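Local coordinates for synaptonemal complex protein 2 (Mus musculus, PDB 5IWZ), which is a major axial and lateral element component of meiotic synaptonemal complexes, needed for their assembly, for chromosome synapsis and for insertion of SYCP3, at residues 13-16 / 17-20; 24-27 / 28-31. All coordinates share one frame; numbering follows the deposited sequence.

How the contacts relate
Contact 1 (13-16 / 17-20) lies within helix 13-23. Contact 2 (24-27 / 28-31) comes next in the chain, beginning just after that helix ends, and leads from the loop into helix 27-32. Their centres are about 8 Å apart. Both fall in the armadillo-repeat-like domain, in the N-terminal portion of a much longer protein. The two helices pack on each other through side chains of both contacts. Cys16 SG meets Pro28 CB at 3.7 Å, and Ala20 CB meets Phe26 CZ at 3.7 Å. Helix 49-63 touches side chains of both contacts. These consecutive helices lie at the N-terminal end of the mainly helical part. The centres of contacts 1 and 2 are about 31 and 29 Å from the chain centre.

Contact 1 (13-16 / 17-20); sequences LEKC and IDDA
Asp18 N donates to Glu14 O at 2.8 Å, with an N-H...O angle of 163°. This is the i to i+4 bond of a regular alpha helix, part of helix 13-23 in the armadillo-repeat-like domain. Ile17 N reaches Leu13 O at 3.0 Å, and Asp19 N reaches Lys15 O at 2.8 Å. The donors sit somewhat out of the carbonyl planes. Ile17 CB lies 3.4 Å from Glu14 O. Asp18 CG stands beside its own backbone N (chi1 -70°), which lays the carboxylate back over the preceding turn, with Asp18 OD2 3.8 Å from Lys15 CA. Lys15 NZ is 6.9 Å from Asp18 OD2, too far for a salt bridge. Instead Lys52 of helix 49-63 forms salt bridges with Asp18 OD1 and Glu14 OE2, and probably offsets the repulsion between these two acids. Glu14 OE1 accepts a further bond from Ser46 N. The side chains of Leu13 and Ile17 touch Phe49 of helix 49-63 on the buried side. One step further along, Ala20 N bonds to Cys16 O, and Ala20 CB rests 3.7 Å from the same oxygen.

Contact 2 (24-27 / 28-31); sequences NDFK and PLLA
The chain runs extended at Asp25 (phi -118°, psi 110°) and then coils, so that Leu30 N can bond to Phe26 O at 2.9 Å and Ala31 N to Lys27 O. The first of these bonds is nearly straight at the oxygen. Asp25 CG is anti to the backbone N (chi1 -180°), and this carries the carboxylate forward over the start of the helix. Its OD2 accepts from Lys27 N at 3.1 Å, and the N-H comes from above the carboxylate plane. This is an Asx turn, with the aspartate giving a capping bond at the N-terminal end of helix 27-32. The carboxylate also lies across the proline, with Asp25 OD2 3.6 Å from Pro28 CD. Pro28 sits in the first turn, where its lack of an N-H costs no helix bond. With an alanine at the Asp25 position, Lys27 N would probably lose its capping acceptor and Pro28 CD the carboxylate packed against it. A water links Asp25 O to Leu29 N. Phe26 and Leu29 run alongside each other, with Phe26 CD1 4.1 Å from Leu29 CD2. Both reach Ile72 of helix 66-79, and Phe26 also meets Leu56 of helix 49-63. Leu30 CB and CG each pack 3.5 Å from Phe26 O.

Contact 1 (13-16 / 17-20)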
loop_
_atom_site.group_PDB
_atom_site.type_symbol
_atom_site.label_atom_id
_atom_site.label_comp_id
_atom_site.label_asym_id
_atom_site.label_seq_id
_atom_site.Cartn_x
_atom_site.Cartn_y
_atom_site.Cartn_z
ATOM N N LEU A 13 -10.771 -8.311 -28.130
ATOM C CA LEU A 13 -9.779 -7.703 -27.247
ATOM C C LEU A 13 -8.489 -7.369 -27.979
ATOM O O LEU A 13 -7.965 -6.259 -27.847
ATOM C CB LEU A 13 -9.476 -8.627 -26.061
ATOM C CG LEU A 13 -8.428 -8.099 -25.066
ATOM C CD1 LEU A 13 -8.869 -6.783 -24.423
ATOM C CD2 LEU A 13 -8.080 -9.130 -23.968
ATOM N N GLU A 14 -7.943 -8.325 -28.743
ATOM C CA GLU A 14 -6.670 -8.052 -29.404
ATOM C C GLU A 14 -6.821 -6.948 -30.444
ATOM O O GLU A 14 -5.939 -6.087 -30.576
ATOM C CB GLU A 14 -6.093 -9.321 -30.033
ATOM C CG GLU A 14 -4.752 -9.063 -30.713
ATOM C CD GLU A 14 -3.899 -10.321 -30.919
ATOM O OE1 GLU A 14 -4.294 -11.419 -30.474
ATOM O OE2 GLU A 14 -2.813 -10.195 -31.527
ATOM N N LYS A 15 -7.945 -6.926 -31.168
ATOM C CA LYS A 15 -8.150 -5.842 -32.119
ATOM C C LYS A 15 -8.283 -4.501 -31.409
ATOM O O LYS A 15 -7.793 -3.482 -31.919
ATOM C CB LYS A 15 -9.361 -6.134 -33.008
ATOM C CG LYS A 15 -9.074 -7.219 -34.047
ATOM C CD LYS A 15 -10.325 -7.977 -34.468
ATOM C CE LYS A 15 -10.032 -8.906 -35.640
ATOM N NZ LYS A 15 -10.508 -8.387 -36.953
ATOM N N CYS A 16 -8.881 -4.481 -30.214
ATOM C CA CYS A 16 -8.886 -3.249 -29.430
ATOM C C CYS A 16 -7.467 -2.805 -29.110
ATOM O O CYS A 16 -7.157 -1.607 -29.163
ATOM C CB CYS A 16 -9.687 -3.431 -28.134
ATOM S SG CYS A 16 -11.417 -3.835 -28.399
ATOM N N ILE A 17 -6.591 -3.755 -28.767
ATOM C CA ILE A 17 -5.203 -3.412 -28.469
ATOM C C ILE A 17 -4.509 -2.884 -29.722
ATOM O O ILE A 17 -3.737 -1.912 -29.661
ATOM C CB ILE A 17 -4.469 -4.632 -27.867
ATOM C CG1 ILE A 17 -5.047 -5.010 -26.485
ATOM C CG2 ILE A 17 -2.943 -4.403 -27.820
ATOM C CD1 ILE A 17 -4.915 -3.926 -25.415
ATOM N N ASP A 18 -4.791 -3.500 -30.879
ATOM C CA ASP A 18 -4.307 -2.989 -32.163
ATOM C C ASP A 18 -4.767 -1.555 -32.409
ATOM O O ASP A 18 -3.976 -0.709 -32.848
ATOM C CB ASP A 18 -4.795 -3.873 -33.318
ATOM C CG ASP A 18 -4.131 -5.250 -33.357
ATOM O OD1 ASP A 18 -2.991 -5.407 -32.854
ATOM O OD2 ASP A 18 -4.766 -6.175 -33.923
ATOM N N ASP A 19 -6.055 -1.269 -32.173
ATOM C CA ASP A 19 -6.559 0.094 -32.393
ATOM C C ASP A 19 -5.844 1.100 -31.494
ATOM O O ASP A 19 -5.538 2.219 -31.922
ATOM C CB ASP A 19 -8.076 0.165 -32.143
ATOM C CG ASP A 19 -8.916 -0.443 -33.280
ATOM O OD1 ASP A 19 -8.422 -0.541 -34.425
ATOM O OD2 ASP A 19 -10.090 -0.800 -33.021
ATOM N N ALA A 20 -5.596 0.728 -30.232
ATOM C CA ALA A 20 -4.833 1.591 -29.335
ATOM C C ALA A 20 -3.411 1.805 -29.846
ATOM O O ALA A 20 -2.902 2.937 -29.853
ATOM C CB ALA A 20 -4.805 0.981 -27.926
#

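Contact 2 (24-27 / 28-31)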
loop_
_atom_site.group_PDB
_atom_site.type_symbol
_atom_site.label_atom_id
_atom_site.label_comp_id
_atom_site.label_asym_id
_atom_site.label_seq_id
_atom_site.Cartn_x
_atom_site.Cartn_y
_atom_site.Cartn_z
ATOM N N ASN A 24 -3.892 5.088 -31.861
ATOM C CA ASN A 24 -3.992 5.870 -30.632
ATOM C C ASN A 24 -5.465 6.136 -30.313
ATOM O O ASN A 24 -5.860 7.240 -29.932
ATOM C CB ASN A 24 -3.180 7.175 -30.732
ATOM C CG ASN A 24 -2.860 7.788 -29.357
ATOM O OD1 ASN A 24 -2.957 7.117 -28.331
ATOM N ND2 ASN A 24 -2.460 9.062 -29.344
ATOM N N ASP A 25 -6.292 5.104 -30.508
ATOM C CA ASP A 25 -7.729 5.148 -30.235
ATOM C C ASP A 25 -8.058 4.129 -29.148
ATOM O O ASP A 25 -8.034 2.914 -29.395
ATOM C CB ASP A 25 -8.549 4.862 -31.491
ATOM C CG ASP A 25 -10.061 4.910 -31.228
ATOM O OD1 ASP A 25 -10.844 4.476 -32.092
ATOM O OD2 ASP A 25 -10.478 5.377 -30.152
ATOM N N PHE A 26 -8.412 4.623 -27.967
ATOM C CA PHE A 26 -8.696 3.769 -26.821
ATOM C C PHE A 26 -10.186 3.544 -26.589
ATOM O O PHE A 26 -10.546 2.775 -25.692
ATOM C CB PHE A 26 -8.045 4.365 -25.568
ATOM C CG PHE A 26 -6.590 4.062 -25.466
ATOM C CD1 PHE A 26 -6.155 3.018 -24.672
ATOM C CD2 PHE A 26 -5.655 4.800 -26.179
ATOM C CE1 PHE A 26 -4.824 2.705 -24.583
ATOM C CE2 PHE A 26 -4.302 4.497 -26.090
ATOM C CZ PHE A 26 -3.883 3.452 -25.296
ATOM N N LYS A 27 -11.060 4.178 -27.380
ATOM C CA LYS A 27 -12.499 3.959 -27.244
ATOM C C LYS A 27 -12.906 2.490 -27.330
ATOM O O LYS A 27 -13.696 2.050 -26.479
ATOM C CB LYS A 27 -13.253 4.806 -28.284
ATOM C CG LYS A 27 -13.236 6.292 -28.001
ATOM C CD LYS A 27 -14.423 7.011 -28.650
ATOM C CE LYS A 27 -14.447 6.844 -30.168
ATOM N NZ LYS A 27 -13.802 7.982 -30.896
ATOM N N PRO A 28 -12.428 1.679 -28.290
ATOM C CA PRO A 28 -12.816 0.251 -28.263
ATOM C C PRO A 28 -12.417 -0.446 -26.972
ATOM O O PRO A 28 -13.257 -1.093 -26.339
ATOM C CB PRO A 28 -12.106 -0.329 -29.504
ATOM C CG PRO A 28 -12.067 0.837 -30.454
ATOM C CD PRO A 28 -11.753 2.028 -29.555
ATOM N N LEU A 29 -11.164 -0.299 -26.531
ATOM C CA LEU A 29 -10.757 -0.913 -25.273
ATOM C C LEU A 29 -11.641 -0.452 -24.116
ATOM O O LEU A 29 -12.088 -1.270 -23.298
ATOM C CB LEU A 29 -9.292 -0.587 -24.988
ATOM C CG LEU A 29 -8.628 -1.389 -23.875
ATOM C CD1 LEU A 29 -8.436 -2.862 -24.294
ATOM C CD2 LEU A 29 -7.311 -0.745 -23.487
ATOM N N LEU A 30 -11.917 0.853 -24.044
ATOM C CA LEU A 30 -12.739 1.372 -22.964
ATOM C C LEU A 30 -14.141 0.780 -23.007
ATOM O O LEU A 30 -14.746 0.522 -21.960
ATOM C CB LEU A 30 -12.803 2.893 -23.035
ATOM C CG LEU A 30 -11.626 3.694 -22.505
ATOM C CD1 LEU A 30 -11.863 5.165 -22.796
ATOM C CD2 LEU A 30 -11.423 3.462 -21.010
ATOM N N ALA A 31 -14.672 0.546 -24.206
ATOM C CA ALA A 31 -16.008 -0.026 -24.304
ATOM C C ALA A 31 -16.044 -1.430 -23.709
ATOM O O ALA A 31 -17.024 -1.809 -23.048
ATOM C CB ALA A 31 -16.475 -0.031 -25.762
HETATM O O HOH W 1 -8.885 0.504 -28.136
#